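Local atomic coordinates of hypothetical protein VC0802 (Vibrio cholerae, PDB entry 1ZVP), a protein that is of unknown function, though its paired ACT domains are consistent with a role in small-molecule binding or regulation, and a transport role has been suggested. Residues K6-E9 with L10-Q13; G31-S34 with D35-L39; L53-A57 with E58-Q62. One frame throughout, in Å; residues are numbered along the deposited sequence.

All three contacts are local, between neighbours along the chain. Interaction 1 closes helix 3-11 at the surface, its centre about 36 and 40 Å from those of interactions 3 and 2 and on the opposite side of the chain's centre. Interactions 2 and 3 are neighbours. Interaction 2 is a surface loop, and interaction 3 is partly buried where strand 50-56 runs into helix 57-61. Leu39 and Tyr36 of the loop pack on Leu55 and Leu53 of that strand. Interaction 1 combines leucine packing with a side-chain amide hydrogen bond, interaction 2 pairs turn bonds with an aspartate and a tyrosine, and interaction 3 gathers two glutamates, a lysine and a water outside an apolar Leu55-Ala60 contact.

Interaction 1. Residues K6-E9 with L10-Q13; sequences KSLE and LLLQ
Leu8 and Leu12 meet through their methyl groups, one helical turn apart. CD2 of Leu8 lies 3.6 Å from CD1 of Leu12, and CD1 of Leu8 lies 4.0 Å from CD2 of Leu12. The two side chains pass at a slant. Leu8 reaches its partner because CG stands anti to the backbone N (chi1 -170°), although the side chain starts out away from 10-13. The backbone ties the same pair, since Leu12 N donates to Leu8 O at 3.1 Å. Leu12 also lays its branches close to that oxygen. Glu9 contributes chiefly its carbonyl. Its O accepts a bond from Gln13 NE2 at 3.1 Å, nearly straight at 160° about the hydrogen. The oxygen lies close to the amide plane of Gln13, but NE2 approaches from above the carbonyl plane of Glu9. Leu10 N bonds Lys6 O at 3.2 Å and makes a second, weak bond to Ser7 O. CB of Leu10 rests 3.5 Å from the same Ser7 O, and its side chain packs on Leu87 and Ala90 of helix 87-96. Leu11 N also donates to Ser7 O, at 3.0 Å and 159°. Ser7 packs on Ala96 of the second subunit. Leu12 is the first residue to leave helical angles. This is the C-terminal end of a surface helix, the N-terminal helix 3-11, whose Leu10 and Leu11 pack on helix 87-96.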
ATOM      1  N   LYS D   6       3.847  15.119  16.020  1.00 41.11           N
ATOM      2  CA  LYS D   6       4.607  15.103  14.771  1.00 40.62           C
ATOM      3  C   LYS D   6       3.738  14.621  13.602  1.00 39.68           C
ATOM      4  O   LYS D   6       3.886  15.095  12.472  1.00 39.12           O
ATOM      5  CB  LYS D   6       5.902  14.284  14.921  1.00 40.83           C
ATOM      6  CG  LYS D   6       6.966  14.945  15.843  1.00 41.39           C
ATOM      7  CD  LYS D   6       8.335  14.234  15.799  1.00 41.48           C
ATOM      8  CE  LYS D   6       8.303  12.805  16.399  1.00 42.23           C
ATOM      9  NZ  LYS D   6       8.824  12.673  17.799  1.00 41.33           N
ATOM     10  N   SER D   7       2.824  13.695  13.897  1.00 39.07           N
ATOM     11  CA  SER D   7       1.791  13.259  12.954  1.00 38.54           C
ATOM     12  C   SER D   7       0.852  14.406  12.559  1.00 38.17           C
ATOM     13  O   SER D   7       0.504  14.548  11.389  1.00 38.04           O
ATOM     14  CB  SER D   7       0.981  12.102  13.541  1.00 38.60           C
ATOM     15  OG  SER D   7       1.801  10.976  13.809  1.00 39.03           O
ATOM     16  N   LEU D   8       0.456  15.219  13.537  1.00 37.60           N
ATOM     17  CA  LEU D   8      -0.432  16.350  13.312  1.00 37.34           C
ATOM     18  C   LEU D   8       0.233  17.356  12.384  1.00 37.24           C
ATOM     19  O   LEU D   8      -0.400  17.884  11.471  1.00 37.48           O
ATOM     20  CB  LEU D   8      -0.824  16.987  14.660  1.00 37.53           C
ATOM     21  CG  LEU D   8      -1.913  18.063  14.887  1.00 37.43           C
ATOM     22  CD1 LEU D   8      -1.338  19.435  15.256  1.00 36.58           C
ATOM     23  CD2 LEU D   8      -2.929  18.165  13.746  1.00 36.39           C
ATOM     24  N   GLU D   9       1.524  17.595  12.604  1.00 37.08           N
ATOM     25  CA  GLU D   9       2.303  18.502  11.770  1.00 36.99           C
ATOM     26  C   GLU D   9       2.400  18.034  10.320  1.00 36.63           C
ATOM     27  O   GLU D   9       2.511  18.853   9.415  1.00 36.67           O
ATOM     28  CB  GLU D   9       3.692  18.704  12.371  1.00 37.28           C
ATOM     29  CG  GLU D   9       3.710  19.710  13.517  1.00 39.01           C
ATOM     30  CD  GLU D   9       4.800  19.450  14.545  1.00 41.63           C
ATOM     31  OE1 GLU D   9       4.791  20.124  15.597  1.00 43.02           O
ATOM     32  OE2 GLU D   9       5.664  18.574  14.320  1.00 43.15           O
ATOM     33  N   LEU D  10       2.351  16.719  10.116  1.00 36.45           N
ATOM     34  CA  LEU D  10       2.343  16.112   8.783  1.00 36.27           C
ATOM     35  C   LEU D  10       0.976  16.166   8.087  1.00 36.05           C
ATOM     36  O   LEU D  10       0.906  16.367   6.876  1.00 36.08           O
ATOM     37  CB  LEU D  10       2.844  14.666   8.854  1.00 36.20           C
ATOM     38  CG  LEU D  10       4.277  14.406   8.393  1.00 36.56           C
ATOM     39  CD1 LEU D  10       4.638  12.958   8.611  1.00 35.64           C
ATOM     40  CD2 LEU D  10       4.441  14.788   6.919  1.00 36.64           C
ATOM     41  N   LEU D  11      -0.092  15.977   8.863  1.00 35.83           N
ATOM     42  CA  LEU D  11      -1.472  16.135   8.409  1.00 35.70           C
ATOM     43  C   LEU D  11      -1.751  17.535   7.890  1.00 35.63           C
ATOM     44  O   LEU D  11      -2.514  17.706   6.945  1.00 35.99           O
ATOM     45  CB  LEU D  11      -2.419  15.868   9.573  1.00 35.69           C
ATOM     46  CG  LEU D  11      -3.785  15.212   9.378  1.00 36.01           C
ATOM     47  CD1 LEU D  11      -4.727  15.842  10.353  1.00 35.68           C
ATOM     48  CD2 LEU D  11      -4.348  15.316   7.976  1.00 35.68           C
ATOM     49  N   LEU D  12      -1.134  18.531   8.517  1.00 35.60           N
ATOM     50  CA  LEU D  12      -1.335  19.941   8.179  1.00 35.60           C
ATOM     51  C   LEU D  12      -0.530  20.385   6.957  1.00 36.04           C
ATOM     52  O   LEU D  12      -0.428  21.579   6.669  1.00 35.99           O
ATOM     53  CB  LEU D  12      -0.982  20.815   9.382  1.00 35.42           C
ATOM     54  CG  LEU D  12      -2.004  21.171  10.467  1.00 35.42           C
ATOM     55  CD1 LEU D  12      -3.041  20.108  10.691  1.00 35.19           C
ATOM     56  CD2 LEU D  12      -1.289  21.485  11.764  1.00 35.39           C
ATOM     57  N   GLN D  13       0.031  19.422   6.234  1.00 36.61           N
ATOM     58  CA  GLN D  13       0.838  19.703   5.054  1.00 37.26           C
ATOM     59  C   GLN D  13       0.254  19.101   3.792  1.00 36.92           C
ATOM     60  O   GLN D  13      -0.483  18.128   3.851  1.00 37.21           O
ATOM     61  CB  GLN D  13       2.229  19.140   5.241  1.00 37.60           C
ATOM     62  CG  GLN D  13       3.065  19.905   6.223  1.00 41.47           C
ATOM     63  CD  GLN D  13       4.475  19.370   6.260  1.00 46.64           C
ATOM     64  OE1 GLN D  13       5.259  19.593   5.325  1.00 50.39           O
ATOM     65  NE2 GLN D  13       4.816  18.654   7.335  1.00 47.02           N
TER

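Interaction 2. Residues G31-S34 with D35-L39; sequences GALS and DYLSL
Ala32 and Asp35 close the first of two overlapping beta turns in the loop between strands 24-29 and 43-47. Asp35 N donates to Ala32 O at 3.2 Å, and Tyr36 N donates to Leu33 O at 2.8 Å. In both turns the donor stands above the plane of the accepting carbonyl. The Asp35 side chain folds back over the first turn. Its CG lies beside its own backbone N (chi1 -60°), and this swings OD2 to 3.1 Å from Ala32 N. That bond is weak, bent to 129° at the hydrogen. With Asp35 N on Ala32 O, it makes a reciprocal pair of bonds between the two residues. Tyr36 takes a similar first torsion, and chi2 of -88° turns the ring plane nearly perpendicular to the plane of CA, CB and CG. Together these bring a ring edge to the turn, with Ala32 O and Leu33 O near the ring plane. Its hydroxyl bonds Asn30 O, just before the turn, and the ring packs on Leu53 of strand 50-56. Leu33 and Leu37 cross at about a right angle, with CD2 of Leu33 4.1 Å from CD1 of Leu37. Both also pack on the second subunit, Leu33 against its Leu37 and Leu37 against its Ser34. The ring comes closest to this turn at one edge carbon, where CD2 of Tyr36 lies 3.2 Å from Ala32 O.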
ATOM      1  N   GLY D  31      -1.849 -18.940 -10.495  1.00 53.96           N
ATOM      2  CA  GLY D  31      -0.568 -19.361 -11.051  1.00 54.58           C
ATOM      3  C   GLY D  31       0.513 -18.297 -11.096  1.00 54.54           C
ATOM      4  O   GLY D  31       0.453 -17.297 -10.375  1.00 54.78           O
ATOM      5  N   ALA D  32       1.499 -18.524 -11.960  1.00 54.39           N
ATOM      6  CA  ALA D  32       2.758 -17.794 -11.918  1.00 54.19           C
ATOM      7  C   ALA D  32       2.654 -16.406 -12.530  1.00 54.03           C
ATOM      8  O   ALA D  32       1.889 -16.192 -13.468  1.00 53.90           O
ATOM      9  CB  ALA D  32       3.859 -18.605 -12.601  1.00 54.24           C
ATOM     10  N   LEU D  33       3.430 -15.472 -11.977  1.00 53.90           N
ATOM     11  CA  LEU D  33       3.571 -14.123 -12.524  1.00 53.85           C
ATOM     12  C   LEU D  33       4.063 -14.173 -13.977  1.00 53.89           C
ATOM     13  O   LEU D  33       3.619 -13.377 -14.816  1.00 54.05           O
ATOM     14  CB  LEU D  33       4.557 -13.306 -11.674  1.00 53.86           C
ATOM     15  CG  LEU D  33       4.497 -11.779 -11.482  1.00 53.55           C
ATOM     16  CD1 LEU D  33       5.919 -11.231 -11.460  1.00 53.26           C
ATOM     17  CD2 LEU D  33       3.655 -11.011 -12.506  1.00 52.93           C
ATOM     18  N   SER D  34       4.966 -15.118 -14.262  1.00 53.71           N
ATOM     19  CA  SER D  34       5.531 -15.326 -15.609  1.00 53.45           C
ATOM     20  C   SER D  34       4.479 -15.536 -16.705  1.00 53.17           C
ATOM     21  O   SER D  34       4.707 -15.162 -17.853  1.00 53.17           O
ATOM     22  CB  SER D  34       6.551 -16.476 -15.603  1.00 53.51           C
ATOM     23  OG  SER D  34       6.164 -17.518 -14.715  1.00 53.87           O
ATOM     24  N   ASP D  35       3.334 -16.115 -16.336  1.00 52.91           N
ATOM     25  CA  ASP D  35       2.176 -16.273 -17.229  1.00 52.64           C
ATOM     26  C   ASP D  35       1.539 -14.936 -17.642  1.00 52.18           C
ATOM     27  O   ASP D  35       0.875 -14.855 -18.682  1.00 52.23           O
ATOM     28  CB  ASP D  35       1.090 -17.135 -16.560  1.00 52.94           C
ATOM     29  CG  ASP D  35       1.570 -18.544 -16.195  1.00 53.82           C
ATOM     30  OD1 ASP D  35       2.175 -19.221 -17.059  1.00 55.11           O
ATOM     31  OD2 ASP D  35       1.314 -18.984 -15.046  1.00 54.16           O
ATOM     32  N   TYR D  36       1.736 -13.897 -16.829  1.00 51.55           N
ATOM     33  CA  TYR D  36       0.992 -12.642 -16.979  1.00 50.98           C
ATOM     34  C   TYR D  36       1.845 -11.428 -17.353  1.00 50.83           C
ATOM     35  O   TYR D  36       1.329 -10.320 -17.483  1.00 50.88           O
ATOM     36  CB  TYR D  36       0.174 -12.360 -15.712  1.00 50.80           C
ATOM     37  CG  TYR D  36      -0.887 -13.402 -15.433  1.00 50.28           C
ATOM     38  CD1 TYR D  36      -2.164 -13.291 -15.987  1.00 49.95           C
ATOM     39  CD2 TYR D  36      -0.613 -14.502 -14.623  1.00 50.33           C
ATOM     40  CE1 TYR D  36      -3.147 -14.252 -15.739  1.00 50.21           C
ATOM     41  CE2 TYR D  36      -1.586 -15.472 -14.365  1.00 50.77           C
ATOM     42  CZ  TYR D  36      -2.851 -15.342 -14.928  1.00 50.63           C
ATOM     43  OH  TYR D  36      -3.818 -16.293 -14.673  1.00 50.17           O
ATOM     44  N   LEU D  37       3.143 -11.652 -17.537  1.00 50.68           N
ATOM     45  CA  LEU D  37       4.097 -10.601 -17.906  1.00 50.40           C
ATOM     46  C   LEU D  37       3.663  -9.743 -19.096  1.00 50.07           C
ATOM     47  O   LEU D  37       3.869  -8.529 -19.090  1.00 50.00           O
ATOM     48  CB  LEU D  37       5.476 -11.218 -18.181  1.00 50.54           C
ATOM     49  CG  LEU D  37       6.633 -11.097 -17.175  1.00 50.42           C
ATOM     50  CD1 LEU D  37       6.172 -10.934 -15.748  1.00 50.42           C
ATOM     51  CD2 LEU D  37       7.563 -12.300 -17.304  1.00 50.77           C
ATOM     52  N   SER D  38       3.068 -10.381 -20.106  1.00 49.69           N
ATOM     53  CA  SER D  38       2.643  -9.698 -21.336  1.00 49.25           C
ATOM     54  C   SER D  38       1.528  -8.681 -21.099  1.00 48.85           C
ATOM     55  O   SER D  38       1.293  -7.810 -21.939  1.00 49.02           O
ATOM     56  CB  SER D  38       2.205 -10.711 -22.399  1.00 49.25           C
ATOM     57  OG  SER D  38       1.169 -11.538 -21.898  1.00 49.35           O
ATOM     58  N   LEU D  39       0.849  -8.794 -19.959  1.00 48.22           N
ATOM     59  CA  LEU D  39      -0.174  -7.828 -19.566  1.00 47.77           C
ATOM     60  C   LEU D  39       0.428  -6.523 -19.026  1.00 47.46           C
ATOM     61  O   LEU D  39      -0.265  -5.504 -18.938  1.00 47.38           O
ATOM     62  CB  LEU D  39      -1.127  -8.440 -18.534  1.00 47.80           C
ATOM     63  CG  LEU D  39      -1.981  -9.637 -18.954  1.00 47.82           C
ATOM     64  CD1 LEU D  39      -2.829 -10.114 -17.789  1.00 48.25           C
ATOM     65  CD2 LEU D  39      -2.855  -9.286 -20.142  1.00 48.39           C
TER

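Interaction 3. Residues L53-A57 with E58-Q62; sequences LVLEA and EKAQQ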
ATOM      1  N   LEU D  53      -2.950  -8.643  -9.503  1.00 38.74           N
ATOM      2  CA  LEU D  53      -2.401  -7.817 -10.569  1.00 38.88           C
ATOM      3  C   LEU D  53      -3.136  -6.498 -10.583  1.00 38.98           C
ATOM      4  O   LEU D  53      -4.354  -6.476 -10.463  1.00 39.10           O
ATOM      5  CB  LEU D  53      -2.541  -8.487 -11.944  1.00 38.84           C
ATOM      6  CG  LEU D  53      -1.919  -9.867 -12.208  1.00 39.34           C
ATOM      7  CD1 LEU D  53      -2.377 -10.413 -13.573  1.00 38.48           C
ATOM      8  CD2 LEU D  53      -0.388  -9.844 -12.108  1.00 39.07           C
ATOM      9  N   VAL D  54      -2.396  -5.401 -10.709  1.00 39.07           N
ATOM     10  CA  VAL D  54      -2.999  -4.092 -10.953  1.00 39.20           C
ATOM     11  C   VAL D  54      -2.643  -3.724 -12.384  1.00 39.62           C
ATOM     12  O   VAL D  54      -1.477  -3.638 -12.741  1.00 39.03           O
ATOM     13  CB  VAL D  54      -2.549  -2.991  -9.931  1.00 39.00           C
ATOM     14  CG1 VAL D  54      -3.360  -1.725 -10.115  1.00 38.43           C
ATOM     15  CG2 VAL D  54      -2.706  -3.472  -8.512  1.00 38.00           C
ATOM     16  N   LEU D  55      -3.678  -3.527 -13.191  1.00 40.78           N
ATOM     17  CA  LEU D  55      -3.560  -3.465 -14.634  1.00 42.05           C
ATOM     18  C   LEU D  55      -4.368  -2.313 -15.168  1.00 43.01           C
ATOM     19  O   LEU D  55      -5.381  -1.948 -14.578  1.00 42.87           O
ATOM     20  CB  LEU D  55      -4.147  -4.741 -15.250  1.00 42.07           C
ATOM     21  CG  LEU D  55      -3.496  -6.092 -14.984  1.00 42.34           C
ATOM     22  CD1 LEU D  55      -4.528  -7.186 -15.015  1.00 42.60           C
ATOM     23  CD2 LEU D  55      -2.435  -6.338 -16.025  1.00 43.44           C
ATOM     24  N   GLU D  56      -3.924  -1.765 -16.298  1.00 44.59           N
ATOM     25  CA  GLU D  56      -4.733  -0.867 -17.110  1.00 46.47           C
ATOM     26  C   GLU D  56      -6.082  -1.519 -17.419  1.00 47.25           C
ATOM     27  O   GLU D  56      -6.152  -2.724 -17.646  1.00 47.36           O
ATOM     28  CB  GLU D  56      -4.000  -0.550 -18.410  1.00 46.78           C
ATOM     29  CG  GLU D  56      -3.084   0.648 -18.344  1.00 49.33           C
ATOM     30  CD  GLU D  56      -3.670   1.871 -19.049  1.00 53.93           C
ATOM     31  OE1 GLU D  56      -2.945   2.457 -19.891  1.00 55.25           O
ATOM     32  OE2 GLU D  56      -4.846   2.241 -18.778  1.00 55.11           O
ATOM     33  N   ALA D  57      -7.146  -0.723 -17.428  1.00 48.56           N
ATOM     34  CA  ALA D  57      -8.509  -1.236 -17.570  1.00 50.00           C
ATOM     35  C   ALA D  57      -8.699  -2.153 -18.779  1.00 51.27           C
ATOM     36  O   ALA D  57      -9.201  -3.270 -18.636  1.00 51.52           O
ATOM     37  CB  ALA D  57      -9.509  -0.092 -17.609  1.00 49.79           C
ATOM     38  N   GLU D  58      -8.293  -1.689 -19.959  1.00 52.80           N
ATOM     39  CA  GLU D  58      -8.515  -2.454 -21.189  1.00 54.43           C
ATOM     40  C   GLU D  58      -7.446  -3.490 -21.527  1.00 54.64           C
ATOM     41  O   GLU D  58      -7.652  -4.297 -22.419  1.00 54.76           O
ATOM     42  CB  GLU D  58      -8.803  -1.539 -22.396  1.00 54.98           C
ATOM     43  CG  GLU D  58      -7.857  -0.349 -22.573  1.00 58.35           C
ATOM     44  CD  GLU D  58      -6.403  -0.758 -22.798  1.00 62.22           C
ATOM     45  OE1 GLU D  58      -6.086  -1.255 -23.912  1.00 63.45           O
ATOM     46  OE2 GLU D  58      -5.582  -0.578 -21.859  1.00 63.45           O
ATOM     47  N   LYS D  59      -6.314  -3.460 -20.825  1.00 55.25           N
ATOM     48  CA  LYS D  59      -5.332  -4.549 -20.876  1.00 55.97           C
ATOM     49  C   LYS D  59      -5.886  -5.764 -20.150  1.00 56.47           C
ATOM     50  O   LYS D  59      -5.634  -6.896 -20.540  1.00 56.57           O
ATOM     51  CB  LYS D  59      -4.008  -4.133 -20.229  1.00 56.01           C
ATOM     52  CG  LYS D  59      -2.792  -4.074 -21.150  1.00 56.95           C
ATOM     53  CD  LYS D  59      -2.820  -2.863 -22.078  1.00 59.66           C
ATOM     54  CE  LYS D  59      -1.450  -2.195 -22.184  1.00 60.79           C
ATOM     55  NZ  LYS D  59      -1.119  -1.450 -20.926  1.00 61.58           N
ATOM     56  N   ALA D  60      -6.633  -5.513 -19.083  1.00 57.38           N
ATOM     57  CA  ALA D  60      -7.246  -6.568 -18.288  1.00 58.38           C
ATOM     58  C   ALA D  60      -8.511  -7.053 -18.962  1.00 59.13           C
ATOM     59  O   ALA D  60      -8.807  -8.245 -18.955  1.00 59.31           O
ATOM     60  CB  ALA D  60      -7.566  -6.064 -16.884  1.00 58.20           C
ATOM     61  N   GLN D  61      -9.254  -6.114 -19.538  1.00 60.19           N
ATOM     62  CA  GLN D  61     -10.558  -6.399 -20.117  1.00 61.21           C
ATOM     63  C   GLN D  61     -10.451  -7.366 -21.308  1.00 61.66           C
ATOM     64  O   GLN D  61     -11.144  -8.394 -21.339  1.00 61.89           O
ATOM     65  CB  GLN D  61     -11.285  -5.091 -20.461  1.00 61.31           C
ATOM     66  CG  GLN D  61     -12.630  -5.253 -21.131  1.00 62.45           C
ATOM     67  CD  GLN D  61     -12.544  -5.008 -22.624  1.00 64.45           C
ATOM     68  OE1 GLN D  61     -12.204  -3.904 -23.069  1.00 65.57           O
ATOM     69  NE2 GLN D  61     -12.850  -6.038 -23.411  1.00 64.75           N
ATOM     70  N   GLN D  62      -9.565  -7.071 -22.260  1.00 61.95           N
ATOM     71  CA  GLN D  62      -9.341  -8.018 -23.355  1.00 62.43           C
ATOM     72  C   GLN D  62      -8.178  -8.995 -23.146  1.00 62.26           C
ATOM     73  O   GLN D  62      -7.498  -9.400 -24.085  1.00 62.35           O
ATOM     74  CB  GLN D  62      -9.339  -7.346 -24.748  1.00 62.84           C
ATOM     75  CG  GLN D  62      -8.888  -5.892 -24.808  1.00 63.96           C
ATOM     76  CD  GLN D  62      -7.378  -5.741 -24.875  1.00 65.31           C
ATOM     77  OE1 GLN D  62      -6.632  -6.500 -24.245  1.00 65.57           O
ATOM     78  NE2 GLN D  62      -6.920  -4.741 -25.631  1.00 65.21           N
TER
HETATM   79  O   HOH W   1      -7.396   1.424 -20.031  1.00 51.85           O
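The chain runs from strand 50-56 straight into helix 57-61, and the carbonyl of Glu56 at the N-cap position points into the first turn. Ala60 N meets Glu56 O at 3.2 Å, nearly in line with the C=O bond, and Lys59 N adds a weak bond to the same oxygen. Gln61 N donates to Ala57 O at 3.0 Å. On the inner side, Leu55 CD1 rests 3.7 Å from Ala60 CB. Both residues are buried, and Ala60 also touches Val25 on strand 24-29. On the polar outer side, Glu56 and Glu58 lie side by side and point the same way, with their carboxylate planes turned 69° apart. OE2 of Glu56 is 4.2 Å from OE2 of Glu58, close enough that each probably raises the other's pKa somewhat. CG of Glu58 sits between its backbone N and carbonyl carbon (chi1 47°), and a further bend at chi2 (61°) brings the carboxylate beside Glu56. A water joins Glu56 OE2 (3.0 Å, donating) to the backbone N of Glu58 (3.2 Å, accepting). Lys59 angles across Glu56, its NZ 3.9 Å from CG of Glu56 but 4.4 Å from OE1, too long for a salt bridge. Its charge may still partly offset those of the carboxylates. The whole is a direct strand-to-helix junction in the first of two ACT domains, with the side chain of the N-cap residue bridged by water to a first-turn N-H.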